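Local atomic coordinates of DNA replication licensing factor MCM related protein (Thermoplasma acidophilum, PDB entry 4ME3), a protein that is the N-terminal, zinc-containing part of an MCM-family protein that probably binds single-stranded DNA and acts as an ATP-driven replicative helicase. Residues Gly152-Val156 with Pro166-Asp170; Val136-Asn142 with Ser190-Gln196; Gln39-Glu43 with Phe93-Asn97; Val44-Tyr48 with Glu221-Ala225. All coordinates share one frame; numbering follows the deposited sequence.

Contacts 1 and 2 both reach one sheet, in which strand 123-147 pairs with strands 153-157 and 191-201; contact 1 sits at the zinc ion, and the two centres are about 20 Å apart. They meet where Tyr155 CD2 lies 3.5 Å from Asn142 ND2. Contact 3 lies within the N-terminal domain and contact 4 joins that domain to the OB domain; their centres are about 10 Å apart and their segments alternate in sequence. Contact 2 touches both: Lys141 CG is 3.6 Å from Ile95 CD1 of contact 3, and Lys139 NZ forms a salt bridge of 3.2 Å with Glu221 OE2 of contact 4. Contact 4, about 27 Å from contact 1 between centres, lies far from the metal.

Contact 1: residues Gly152-Val156 with Pro166-Asp170; sequences GLTYV and PQVCD. With ZN (zinc ion), chain B.
The zinc-binding module of the MCM N-terminal region is closed here: the loop Pro166-Asp170, which carries the zinc ligand Cys169, folds back on strand 153-156. Cys169 SG binds the zinc ion at 2.4 Å, and Cys147, Cys150 and Cys172 complete a four-cysteine site. Thr154 is the main anchor of the loop on the strand. Its hydroxyl lies beside its own backbone N (chi1 -64°) and there receives the amide of Asp170, the residue directly after the ligand; Asp170 N to Thr154 OG1 is 3.0 Å and the bond is straight, 179° at the hydrogen. The same torsion sets the threonine methyl toward the carboxylate, with Thr154 CG2 3.5 Å from Asp170 OD2, and the two side chains cross at about a right angle. A water extends the link, giving a hydrogen to Asp170 OD2 at 2.8 Å and accepting one from Tyr155 N at 3.0 Å. Apolar contact holds the other end of the loop, where Val156 CG2 packs 3.8 Å from Pro166 CB and Thr154 CG2 reaches the same proline carbon at 3.9 Å. Pro166 also touches Phe145 and Phe183, the latter in contact with Cys169 too. One metal bond, one straight hydrogen bond and a small apolar patch thus fix the loop, which implies that the backbone following Cys169 is positioned by the strand as well as by the metal.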
loop_
_atom_site.group_PDB
_atom_site.type_symbol
_atom_site.label_atom_id
_atom_site.label_comp_id
_atom_site.label_asym_id
_atom_site.label_seq_id
_atom_site.Cartn_x
_atom_site.Cartn_y
_atom_site.Cartn_z
ATOM N N GLY A 152 12.498 -0.976 -25.716
ATOM C CA GLY A 152 11.212 -0.530 -25.216
ATOM C C GLY A 152 11.183 -0.605 -23.703
ATOM O O GLY A 152 12.058 -1.222 -23.094
ATOM N N LEU A 153 10.175 0.011 -23.095
ATOM C CA LEU A 153 10.082 0.067 -21.641
ATOM C C LEU A 153 8.997 -0.845 -21.087
ATOM O O LEU A 153 7.834 -0.755 -21.473
ATOM C CB LEU A 153 9.815 1.499 -21.184
ATOM C CG LEU A 153 10.914 2.512 -21.495
ATOM C CD1 LEU A 153 10.458 3.907 -21.113
ATOM C CD2 LEU A 153 12.201 2.146 -20.769
ATOM N N THR A 154 9.397 -1.719 -20.171
ATOM C CA THR A 154 8.469 -2.543 -19.414
ATOM C C THR A 154 8.442 -2.036 -17.982
ATOM O O THR A 154 9.481 -1.962 -17.324
ATOM C CB THR A 154 8.910 -4.014 -19.407
ATOM O OG1 THR A 154 8.866 -4.537 -20.739
ATOM C CG2 THR A 154 8.010 -4.856 -18.504
ATOM N N TYR A 155 7.260 -1.678 -17.496
ATOM C CA TYR A 155 7.128 -1.194 -16.131
ATOM C C TYR A 155 6.717 -2.323 -15.197
ATOM O O TYR A 155 5.845 -3.125 -15.524
ATOM C CB TYR A 155 6.121 -0.043 -16.064
ATOM C CG TYR A 155 6.700 1.293 -16.479
ATOM C CD1 TYR A 155 6.749 1.665 -17.815
ATOM C CD2 TYR A 155 7.202 2.177 -15.534
ATOM C CE1 TYR A 155 7.282 2.882 -18.199
ATOM C CE2 TYR A 155 7.736 3.398 -15.907
ATOM C CZ TYR A 155 7.772 3.744 -17.243
ATOM O OH TYR A 155 8.303 4.958 -17.618
ATOM N N VAL A 156 7.363 -2.390 -14.038
ATOM C CA VAL A 156 7.047 -3.404 -13.040
ATOM C C VAL A 156 6.822 -2.746 -11.687
ATOM O O VAL A 156 7.694 -2.041 -11.180
ATOM C CB VAL A 156 8.179 -4.434 -12.901
ATOM C CG1 VAL A 156 7.796 -5.512 -11.889
ATOM C CG2 VAL A 156 8.506 -5.055 -14.249
ATOM N N PRO A 166 11.543 -7.654 -14.655
ATOM C CA PRO A 166 10.663 -8.370 -15.583
ATOM C C PRO A 166 11.352 -9.581 -16.203
ATOM O O PRO A 166 12.579 -9.627 -16.274
ATOM C CB PRO A 166 10.359 -7.323 -16.657
ATOM C CG PRO A 166 11.526 -6.401 -16.631
ATOM C CD PRO A 166 12.033 -6.383 -15.217
ATOM N N GLN A 167 10.559 -10.549 -16.646
ATOM C CA GLN A 167 11.093 -11.729 -17.312
ATOM C C GLN A 167 10.919 -11.599 -18.821
ATOM O O GLN A 167 11.801 -11.976 -19.594
ATOM C CB GLN A 167 10.377 -12.984 -16.819
ATOM C CG GLN A 167 11.186 -14.257 -16.990
ATOM C CD GLN A 167 12.298 -14.385 -15.966
ATOM O OE1 GLN A 167 13.466 -14.554 -16.317
ATOM N NE2 GLN A 167 11.936 -14.313 -14.689
ATOM N N VAL A 168 9.776 -11.058 -19.229
ATOM C CA VAL A 168 9.446 -10.903 -20.642
ATOM C C VAL A 168 9.183 -9.437 -20.977
ATOM O O VAL A 168 8.612 -8.700 -20.172
ATOM C CB VAL A 168 8.203 -11.740 -21.014
ATOM C CG1 VAL A 168 7.039 -11.407 -20.096
ATOM C CG2 VAL A 168 7.818 -11.519 -22.472
ATOM N N CYS A 169 9.600 -9.022 -22.168
ATOM C CA CYS A 169 9.416 -7.646 -22.617
ATOM C C CYS A 169 7.970 -7.402 -23.050
ATOM O O CYS A 169 7.406 -8.184 -23.812
ATOM C CB CYS A 169 10.374 -7.337 -23.775
ATOM S SG CYS A 169 10.202 -5.678 -24.492
ATOM N N ASP A 170 7.376 -6.317 -22.560
ATOM C CA ASP A 170 5.997 -5.977 -22.901
ATOM C C ASP A 170 5.857 -5.483 -24.336
ATOM O O ASP A 170 4.745 -5.401 -24.858
ATOM C CB ASP A 170 5.453 -4.902 -21.953
ATOM C CG ASP A 170 4.996 -5.468 -20.623
ATOM O OD1 ASP A 170 4.865 -6.706 -20.508
ATOM O OD2 ASP A 170 4.760 -4.670 -19.692
HETATM ZN ZN ZN B . 11.895 -5.862 -26.113
HETATM O O HOH W 1 5.061 -1.923 -19.491
#

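Contact 2: residues Val136-Asn142 with Ser190-Gln196; sequences VFPKLKN and SEFIDVQ
Val136-Asn142 and Ser190-Gln196 pair as antiparallel strands through seven backbone hydrogen bonds. Phe137 with Val195 and Lys139 with Ile193 are hydrogen-bonded pairs, each joined by two reciprocal bonds; Pro138 with Asp194 and Leu140 with Phe192 are the non-hydrogen-bonded pairs between and beyond them. Glu191 O takes two donors, Lys141 N at 2.9 Å in the carbonyl plane and Asn142 N at 3.1 Å, tilted 19° from that plane. Aromatic contacts occur on both faces of the sheet. Phe137, its CG held between backbone N and carbonyl carbon (chi1 62°), lays its ring over Val195, whose CB stands 4.0 Å from the ring centroid in a CH-pi contact. On the other face Leu140 CD1 covers a face of the Phe192 ring in the same way, 4.1 Å from the centroid, and also presses on Ser190 CB at 3.5 Å, a tight approach. Aliphatic packing continues beside Phe137, where Lys139 CB meets Val195 CG2 at 3.5 Å; at the bulge Lys141 CD lies 3.9 Å from Ile193 CD1. Polar ends turn to neighbouring parts, Glu191 OE2 to Arg92 and Asn142 ND2 to the carbonyls of Gln91 and Arg92. With Lys141 and Asn142 both facing Glu191, the register slips by one residue: this is a classic beta bulge, set where the OB-domain strand turns a corner.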
loop_
_atom_site.group_PDB
_atom_site.type_symbol
_atom_site.label_atom_id
_atom_site.label_comp_id
_atom_site.label_asym_id
_atom_site.label_seq_id
_atom_site.Cartn_x
_atom_site.Cartn_y
_atom_site.Cartn_z
ATOM N N VAL A 136 12.457 11.233 5.497
ATOM C CA VAL A 136 11.597 10.813 4.405
ATOM C C VAL A 136 12.476 10.510 3.197
ATOM O O VAL A 136 13.216 11.380 2.733
ATOM C CB VAL A 136 10.577 11.898 4.045
ATOM C CG1 VAL A 136 9.753 11.467 2.844
ATOM C CG2 VAL A 136 9.676 12.197 5.233
ATOM N N PHE A 137 12.410 9.280 2.697
ATOM C CA PHE A 137 13.279 8.859 1.601
ATOM C C PHE A 137 12.479 8.255 0.456
ATOM O O PHE A 137 11.352 7.798 0.651
ATOM C CB PHE A 137 14.322 7.861 2.102
ATOM C CG PHE A 137 13.735 6.595 2.650
ATOM C CD1 PHE A 137 13.319 6.524 3.968
ATOM C CD2 PHE A 137 13.605 5.473 1.848
ATOM C CE1 PHE A 137 12.775 5.354 4.477
ATOM C CE2 PHE A 137 13.068 4.305 2.349
ATOM C CZ PHE A 137 12.652 4.245 3.666
ATOM N N PRO A 138 13.053 8.266 -0.756
ATOM C CA PRO A 138 12.321 7.749 -1.913
ATOM C C PRO A 138 12.459 6.239 -2.073
ATOM O O PRO A 138 13.529 5.677 -1.854
ATOM C CB PRO A 138 12.983 8.471 -3.086
ATOM C CG PRO A 138 14.395 8.637 -2.645
ATOM C CD PRO A 138 14.347 8.854 -1.146
ATOM N N LYS A 139 11.362 5.597 -2.452
ATOM C CA LYS A 139 11.361 4.176 -2.754
ATOM C C LYS A 139 10.794 3.969 -4.150
ATOM O O LYS A 139 9.785 4.565 -4.518
ATOM C CB LYS A 139 10.524 3.403 -1.734
ATOM C CG LYS A 139 10.178 1.982 -2.166
ATOM C CD LYS A 139 8.938 1.469 -1.453
ATOM C CE LYS A 139 8.201 0.437 -2.297
ATOM N NZ LYS A 139 6.841 0.152 -1.760
ATOM N N LEU A 140 11.458 3.120 -4.923
ATOM C CA LEU A 140 11.011 2.785 -6.264
ATOM C C LEU A 140 9.643 2.113 -6.190
ATOM O O LEU A 140 9.471 1.131 -5.467
ATOM C CB LEU A 140 12.038 1.851 -6.905
ATOM C CG LEU A 140 11.912 1.537 -8.389
ATOM C CD1 LEU A 140 11.990 2.804 -9.218
ATOM C CD2 LEU A 140 13.012 0.561 -8.780
ATOM N N LYS A 141 8.670 2.644 -6.927
ATOM C CA LYS A 141 7.304 2.127 -6.870
ATOM C C LYS A 141 6.893 1.503 -8.195
ATOM O O LYS A 141 6.473 0.346 -8.243
ATOM C CB LYS A 141 6.323 3.233 -6.485
ATOM C CG LYS A 141 4.882 2.758 -6.342
ATOM C CD LYS A 141 4.740 1.726 -5.230
ATOM C CE LYS A 141 3.303 1.244 -5.096
ATOM N NZ LYS A 141 2.358 2.349 -4.763
ATOM N N ASN A 142 6.995 2.275 -9.272
ATOM C CA ASN A 142 6.791 1.728 -10.605
ATOM C C ASN A 142 8.091 1.853 -11.385
ATOM O O ASN A 142 8.481 2.950 -11.785
ATOM C CB ASN A 142 5.653 2.442 -11.331
ATOM C CG ASN A 142 5.123 1.641 -12.504
ATOM O OD1 ASN A 142 5.324 0.426 -12.581
ATOM N ND2 ASN A 142 4.443 2.313 -13.423
ATOM N N SER A 190 11.205 6.225 -13.940
ATOM C CA SER A 190 10.425 5.451 -12.990
ATOM C C SER A 190 9.689 6.376 -12.031
ATOM O O SER A 190 10.006 7.562 -11.927
ATOM C CB SER A 190 11.343 4.513 -12.202
ATOM O OG SER A 190 12.059 3.648 -13.069
ATOM N N GLU A 191 8.703 5.826 -11.332
ATOM C CA GLU A 191 7.982 6.579 -10.317
ATOM C C GLU A 191 8.421 6.165 -8.921
ATOM O O GLU A 191 8.454 4.982 -8.597
ATOM C CB GLU A 191 6.475 6.381 -10.477
ATOM C CG GLU A 191 5.883 7.170 -11.633
ATOM C CD GLU A 191 6.165 8.657 -11.519
ATOM O OE1 GLU A 191 5.637 9.289 -10.579
ATOM O OE2 GLU A 191 6.923 9.192 -12.361
ATOM N N PHE A 192 8.764 7.156 -8.105
ATOM C CA PHE A 192 9.120 6.933 -6.710
ATOM C C PHE A 192 8.045 7.486 -5.791
ATOM O O PHE A 192 7.312 8.412 -6.157
ATOM C CB PHE A 192 10.435 7.635 -6.378
ATOM C CG PHE A 192 11.611 7.123 -7.153
ATOM C CD1 PHE A 192 11.887 7.613 -8.416
ATOM C CD2 PHE A 192 12.444 6.162 -6.614
ATOM C CE1 PHE A 192 12.970 7.150 -9.131
ATOM C CE2 PHE A 192 13.535 5.695 -7.325
ATOM C CZ PHE A 192 13.794 6.191 -8.586
ATOM N N ILE A 193 7.964 6.930 -4.587
ATOM C CA ILE A 193 7.095 7.467 -3.553
ATOM C C ILE A 193 7.889 7.715 -2.275
ATOM O O ILE A 193 8.900 7.054 -2.022
ATOM C CB ILE A 193 5.918 6.519 -3.238
ATOM C CG1 ILE A 193 6.441 5.162 -2.764
ATOM C CG2 ILE A 193 5.030 6.352 -4.459
ATOM C CD1 ILE A 193 5.350 4.225 -2.283
ATOM N N ASP A 194 7.429 8.678 -1.486
ATOM C CA ASP A 194 8.007 8.970 -0.186
ATOM C C ASP A 194 7.742 7.818 0.766
ATOM O O ASP A 194 6.661 7.223 0.746
ATOM C CB ASP A 194 7.379 10.230 0.405
ATOM C CG ASP A 194 7.717 11.485 -0.382
ATOM O OD1 ASP A 194 8.883 11.631 -0.807
ATOM O OD2 ASP A 194 6.811 12.328 -0.562
ATOM N N VAL A 195 8.726 7.520 1.603
ATOM C CA VAL A 195 8.573 6.519 2.654
ATOM C C VAL A 195 9.204 7.049 3.928
ATOM O O VAL A 195 10.218 7.747 3.891
ATOM C CB VAL A 195 9.242 5.187 2.280
ATOM C CG1 VAL A 195 9.038 4.152 3.391
ATOM C CG2 VAL A 195 8.701 4.663 0.959
ATOM N N GLN A 196 8.600 6.719 5.061
ATOM C CA GLN A 196 9.157 7.092 6.348
ATOM C C GLN A 196 8.830 5.985 7.335
ATOM O O GLN A 196 7.724 5.449 7.319
ATOM C CB GLN A 196 8.554 8.412 6.822
ATOM C CG GLN A 196 9.136 8.936 8.120
ATOM C CD GLN A 196 8.514 10.245 8.546
ATOM O OE1 GLN A 196 7.307 10.452 8.401
ATOM N NE2 GLN A 196 9.334 11.144 9.079
#

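Contact 3: residues Gln39-Glu43 with Phe93-Asn97; sequences QEYPE and FNIFN
Tyr41 reaches from the loop after helix 31-38 to the segment Phe93-Asn97, joining two irregular pieces of the helical MCM N-terminal domain just ahead of its small parallel sheet of strands 46-50 and 97-101. With CG anti to the backbone N (chi1 -172°), the tyrosine stretches toward the other segment and delivers its hydroxyl to the main chain. Tyr41 OH donates to Ile95 O at 2.9 Å, approaching from above the carbonyl plane, 41° out of it. Ile95 O lies in the plane of the phenol ring at its edge, 3.2 Å from Tyr41 CE1. Phe93 O is also near the ring plane, 3.4 Å from Tyr41 OH. Phe96, likewise extended (chi1 -163°), turns its ring edge to the tyrosine, and the two side chains cross obliquely on ground shared with Leu81 of helix 69-84 and with Leu85. The peptide bond before Pro42 is cis, and it folds the proline back onto the Tyr41 ring: Pro42 CB sits 3.5 Å above the plane, over the centre, and covers one face. Farther along the same pyrrolidine, Pro42 CG rests 4.3 Å from Phe93 CD1.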
loop_
_atom_site.group_PDB
_atom_site.type_symbol
_atom_site.label_atom_id
_atom_site.label_comp_id
_atom_site.label_asym_id
_atom_site.label_seq_id
_atom_site.Cartn_x
_atom_site.Cartn_y
_atom_site.Cartn_z
ATOM N N GLN A 39 -9.715 14.953 -11.817
ATOM C CA GLN A 39 -9.297 16.241 -12.358
ATOM C C GLN A 39 -7.906 16.653 -11.880
ATOM O O GLN A 39 -7.266 17.510 -12.488
ATOM C CB GLN A 39 -10.306 17.324 -11.975
ATOM C CG GLN A 39 -11.662 17.156 -12.636
ATOM C CD GLN A 39 -11.569 17.116 -14.150
ATOM O OE1 GLN A 39 -12.114 16.219 -14.793
ATOM N NE2 GLN A 39 -10.880 18.095 -14.729
ATOM N N GLU A 40 -7.443 16.042 -10.794
ATOM C CA GLU A 40 -6.176 16.428 -10.187
ATOM C C GLU A 40 -5.159 15.287 -10.190
ATOM O O GLU A 40 -4.061 15.423 -9.653
ATOM C CB GLU A 40 -6.419 16.924 -8.763
ATOM C CG GLU A 40 -7.436 18.052 -8.687
ATOM C CD GLU A 40 -7.699 18.514 -7.268
ATOM O OE1 GLU A 40 -8.875 18.777 -6.937
ATOM O OE2 GLU A 40 -6.731 18.625 -6.485
ATOM N N TYR A 41 -5.527 14.168 -10.805
ATOM C CA TYR A 41 -4.624 13.030 -10.943
ATOM C C TYR A 41 -3.536 13.357 -11.965
ATOM O O TYR A 41 -3.795 14.070 -12.935
ATOM C CB TYR A 41 -5.414 11.797 -11.387
ATOM C CG TYR A 41 -4.607 10.522 -11.385
ATOM C CD1 TYR A 41 -4.433 9.793 -10.216
ATOM C CD2 TYR A 41 -4.013 10.051 -12.546
ATOM C CE1 TYR A 41 -3.690 8.633 -10.206
ATOM C CE2 TYR A 41 -3.270 8.887 -12.546
ATOM C CZ TYR A 41 -3.112 8.183 -11.372
ATOM O OH TYR A 41 -2.370 7.023 -11.365
ATOM N N PRO A 42 -2.311 12.832 -11.766
ATOM C CA PRO A 42 -1.861 11.952 -10.681
ATOM C C PRO A 42 -1.334 12.685 -9.448
ATOM O O PRO A 42 -0.837 12.030 -8.529
ATOM C CB PRO A 42 -0.727 11.166 -11.339
ATOM C CG PRO A 42 -0.132 12.134 -12.297
ATOM C CD PRO A 42 -1.272 12.988 -12.800
ATOM N N GLU A 43 -1.438 14.010 -9.423
ATOM C CA GLU A 43 -0.963 14.780 -8.278
ATOM C C GLU A 43 -1.770 14.424 -7.033
ATOM O O GLU A 43 -1.227 14.337 -5.930
ATOM C CB GLU A 43 -1.045 16.283 -8.556
ATOM C CG GLU A 43 -0.007 16.792 -9.549
ATOM C CD GLU A 43 -0.424 16.601 -10.997
ATOM O OE1 GLU A 43 -1.391 15.853 -11.251
ATOM O OE2 GLU A 43 0.216 17.206 -11.883
ATOM N N PHE A 93 2.306 6.169 -15.049
ATOM C CA PHE A 93 1.485 6.822 -14.034
ATOM C C PHE A 93 0.237 6.002 -13.745
ATOM O O PHE A 93 -0.820 6.242 -14.328
ATOM C CB PHE A 93 1.097 8.231 -14.486
ATOM C CG PHE A 93 2.273 9.119 -14.768
ATOM C CD1 PHE A 93 3.021 9.644 -13.729
ATOM C CD2 PHE A 93 2.639 9.419 -16.072
ATOM C CE1 PHE A 93 4.110 10.459 -13.982
ATOM C CE2 PHE A 93 3.725 10.234 -16.330
ATOM C CZ PHE A 93 4.461 10.753 -15.284
ATOM N N ASN A 94 0.369 5.037 -12.839
ATOM C CA ASN A 94 -0.733 4.150 -12.497
ATOM C C ASN A 94 -0.825 3.884 -10.997
ATOM O O ASN A 94 -1.344 2.850 -10.579
ATOM C CB ASN A 94 -0.597 2.824 -13.245
ATOM C CG ASN A 94 0.698 2.101 -12.925
ATOM O OD1 ASN A 94 1.485 2.543 -12.084
ATOM N ND2 ASN A 94 0.923 0.977 -13.591
ATOM N N ILE A 95 -0.329 4.820 -10.192
ATOM C CA ILE A 95 -0.393 4.687 -8.740
ATOM C C ILE A 95 -1.706 5.238 -8.194
ATOM O O ILE A 95 -2.131 6.332 -8.562
ATOM C CB ILE A 95 0.773 5.433 -8.058
ATOM C CG1 ILE A 95 2.112 4.838 -8.498
ATOM C CG2 ILE A 95 0.636 5.363 -6.547
ATOM C CD1 ILE A 95 3.321 5.609 -7.998
ATOM N N PHE A 96 -2.351 4.478 -7.315
ATOM C CA PHE A 96 -3.496 4.995 -6.574
ATOM C C PHE A 96 -3.581 4.370 -5.189
ATOM O O PHE A 96 -3.289 3.189 -5.012
ATOM C CB PHE A 96 -4.804 4.761 -7.325
ATOM C CG PHE A 96 -5.931 5.606 -6.814
ATOM C CD1 PHE A 96 -6.739 5.162 -5.784
ATOM C CD2 PHE A 96 -6.153 6.864 -7.339
ATOM C CE1 PHE A 96 -7.763 5.953 -5.299
ATOM C CE2 PHE A 96 -7.171 7.660 -6.860
ATOM C CZ PHE A 96 -7.980 7.203 -5.836
ATOM N N ASN A 97 -3.985 5.177 -4.213
ATOM C CA ASN A 97 -4.130 4.715 -2.841
ATOM C C ASN A 97 -5.580 4.726 -2.396
ATOM O O ASN A 97 -6.176 5.786 -2.202
ATOM C CB ASN A 97 -3.330 5.594 -1.890
ATOM C CG ASN A 97 -1.890 5.747 -2.311
ATOM O OD1 ASN A 97 -1.215 4.768 -2.620
ATOM N ND2 ASN A 97 -1.411 6.982 -2.330
#

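Contact 4: residues Val44-Tyr48 with Glu221-Ala225; sequences VRTLY and EDDLA
Arg45 and Asp222 make the close-fitting end of this contact. The guanidinium takes the carboxylate side-on with two nitrogens, one for each oxygen, in a bidentate salt bridge. Arg45 NH2 meets Asp222 OD1 at 3.0 Å in a nearly straight bond, 176° at the hydrogen, with the oxygen in the guanidinium plane but approached from above the carboxylate plane. Arg45 NE meets Asp222 OD2 on its syn lone pair, also at 3.0 Å but more bent (133°), and tilted from the guanidinium plane. The two planes stand 60° apart. Starting with CG between backbone N and carbonyl carbon, the arginine chain runs extended to NE, which carries its charge across to the aspartate. Asp222 OD2 has a second partner in Asn97 ND2, so two residues of the N-terminal domain share this oxygen. The contact joins the MCM N-terminal domain, at the start of strand 46-50, to the OB domain, at the short 3-10 turn that follows strand 215-221; backbone bonds from Leu224 N to Glu221 O and from Ala225 N to Asp222 O shape that turn. Beyond the salt bridge the fit becomes looser and wetter. Asp223 comes toward Thr46, with Asp223 OD2 3.2 Å from Thr46 OG1, while its OD1 pairs with Arg99. Tyr48 OH stays 3.9 Å from Asp223 OD2, and a water spans them, 2.7 Å from the hydroxyl, lying in the ring plane, and donating to OD2 at 2.6 Å. At this side the phenol also touches Leu224, Tyr48 OH to Leu224 CD2 3.7 Å.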
loop_
_atom_site.group_PDB
_atom_site.type_symbol
_atom_site.label_atom_id
_atom_site.label_comp_id
_atom_site.label_asym_id
_atom_site.label_seq_id
_atom_site.Cartn_x
_atom_site.Cartn_y
_atom_site.Cartn_z
ATOM N N VAL A 44 -3.070 14.224 -7.221
ATOM C CA VAL A 44 -3.934 13.706 -6.169
ATOM C C VAL A 44 -4.317 12.285 -6.558
ATOM O O VAL A 44 -4.818 12.048 -7.653
ATOM C CB VAL A 44 -5.206 14.555 -6.010
ATOM C CG1 VAL A 44 -6.087 13.998 -4.901
ATOM C CG2 VAL A 44 -4.839 16.004 -5.728
ATOM N N ARG A 45 -4.069 11.331 -5.669
ATOM C CA ARG A 45 -4.245 9.932 -6.027
ATOM C C ARG A 45 -4.596 9.074 -4.820
ATOM O O ARG A 45 -4.119 7.946 -4.702
ATOM C CB ARG A 45 -2.973 9.401 -6.675
ATOM C CG ARG A 45 -1.742 9.542 -5.800
ATOM C CD ARG A 45 -0.521 9.002 -6.498
ATOM N NE ARG A 45 0.692 9.200 -5.711
ATOM C CZ ARG A 45 1.916 9.250 -6.224
ATOM N NH1 ARG A 45 2.103 9.119 -7.532
ATOM N NH2 ARG A 45 2.958 9.442 -5.431
ATOM N N THR A 46 -5.431 9.617 -3.939
ATOM C CA THR A 46 -5.901 8.898 -2.761
ATOM C C THR A 46 -7.402 9.080 -2.562
ATOM O O THR A 46 -7.930 10.185 -2.702
ATOM C CB THR A 46 -5.200 9.392 -1.485
ATOM O OG1 THR A 46 -3.783 9.255 -1.628
ATOM C CG2 THR A 46 -5.668 8.600 -0.270
ATOM N N LEU A 47 -8.079 7.989 -2.219
ATOM C CA LEU A 47 -9.485 8.033 -1.846
ATOM C C LEU A 47 -9.656 7.337 -0.506
ATOM O O LEU A 47 -9.190 6.218 -0.331
ATOM C CB LEU A 47 -10.349 7.322 -2.891
ATOM C CG LEU A 47 -11.840 7.254 -2.546
ATOM C CD1 LEU A 47 -12.472 8.634 -2.614
ATOM C CD2 LEU A 47 -12.573 6.275 -3.460
ATOM N N TYR A 48 -10.313 8.009 0.433
ATOM C CA TYR A 48 -10.696 7.388 1.695
ATOM C C TYR A 48 -12.122 6.866 1.616
ATOM O O TYR A 48 -13.035 7.592 1.225
ATOM C CB TYR A 48 -10.584 8.393 2.836
ATOM C CG TYR A 48 -9.158 8.687 3.226
ATOM C CD1 TYR A 48 -8.515 7.923 4.187
ATOM C CD2 TYR A 48 -8.451 9.718 2.628
ATOM C CE1 TYR A 48 -7.205 8.177 4.545
ATOM C CE2 TYR A 48 -7.137 9.980 2.981
ATOM C CZ TYR A 48 -6.524 9.206 3.940
ATOM O OH TYR A 48 -5.218 9.460 4.298
ATOM N N GLU A 221 3.747 5.621 3.865
ATOM C CA GLU A 221 4.159 5.842 2.484
ATOM C C GLU A 221 3.343 6.927 1.803
ATOM O O GLU A 221 2.196 7.193 2.173
ATOM C CB GLU A 221 4.041 4.551 1.670
ATOM C CG GLU A 221 5.015 3.458 2.069
ATOM C CD GLU A 221 5.049 2.325 1.062
ATOM O OE1 GLU A 221 4.068 2.173 0.303
ATOM O OE2 GLU A 221 6.055 1.588 1.025
ATOM N N ASP A 222 3.959 7.543 0.798
ATOM C CA ASP A 222 3.296 8.508 -0.071
ATOM C C ASP A 222 2.652 9.636 0.741
ATOM O O ASP A 222 3.349 10.355 1.460
ATOM C CB ASP A 222 2.296 7.774 -0.975
ATOM C CG ASP A 222 1.974 8.540 -2.245
ATOM O OD1 ASP A 222 2.570 9.616 -2.470
ATOM O OD2 ASP A 222 1.139 8.046 -3.033
ATOM N N ASP A 223 1.335 9.793 0.632
ATOM C CA ASP A 223 0.634 10.887 1.297
ATOM C C ASP A 223 0.681 10.804 2.822
ATOM O O ASP A 223 0.388 11.786 3.505
ATOM C CB ASP A 223 -0.827 10.953 0.828
ATOM C CG ASP A 223 -1.502 9.588 0.804
ATOM O OD1 ASP A 223 -0.932 8.652 0.207
ATOM O OD2 ASP A 223 -2.606 9.450 1.373
ATOM N N LEU A 224 1.041 9.640 3.356
ATOM C CA LEU A 224 1.112 9.464 4.803
ATOM C C LEU A 224 2.512 9.713 5.368
ATOM O O LEU A 224 2.677 9.826 6.579
ATOM C CB LEU A 224 0.631 8.061 5.194
ATOM C CG LEU A 224 -0.837 7.761 4.878
ATOM C CD1 LEU A 224 -1.225 6.392 5.421
ATOM C CD2 LEU A 224 -1.744 8.845 5.434
ATOM N N ALA A 225 3.519 9.804 4.504
ATOM C CA ALA A 225 4.879 10.059 4.974
ATOM C C ALA A 225 5.053 11.514 5.402
ATOM O O ALA A 225 4.461 12.414 4.816
ATOM C CB ALA A 225 5.892 9.701 3.894
HETATM O O HOH W 2 -3.927 11.189 2.755
#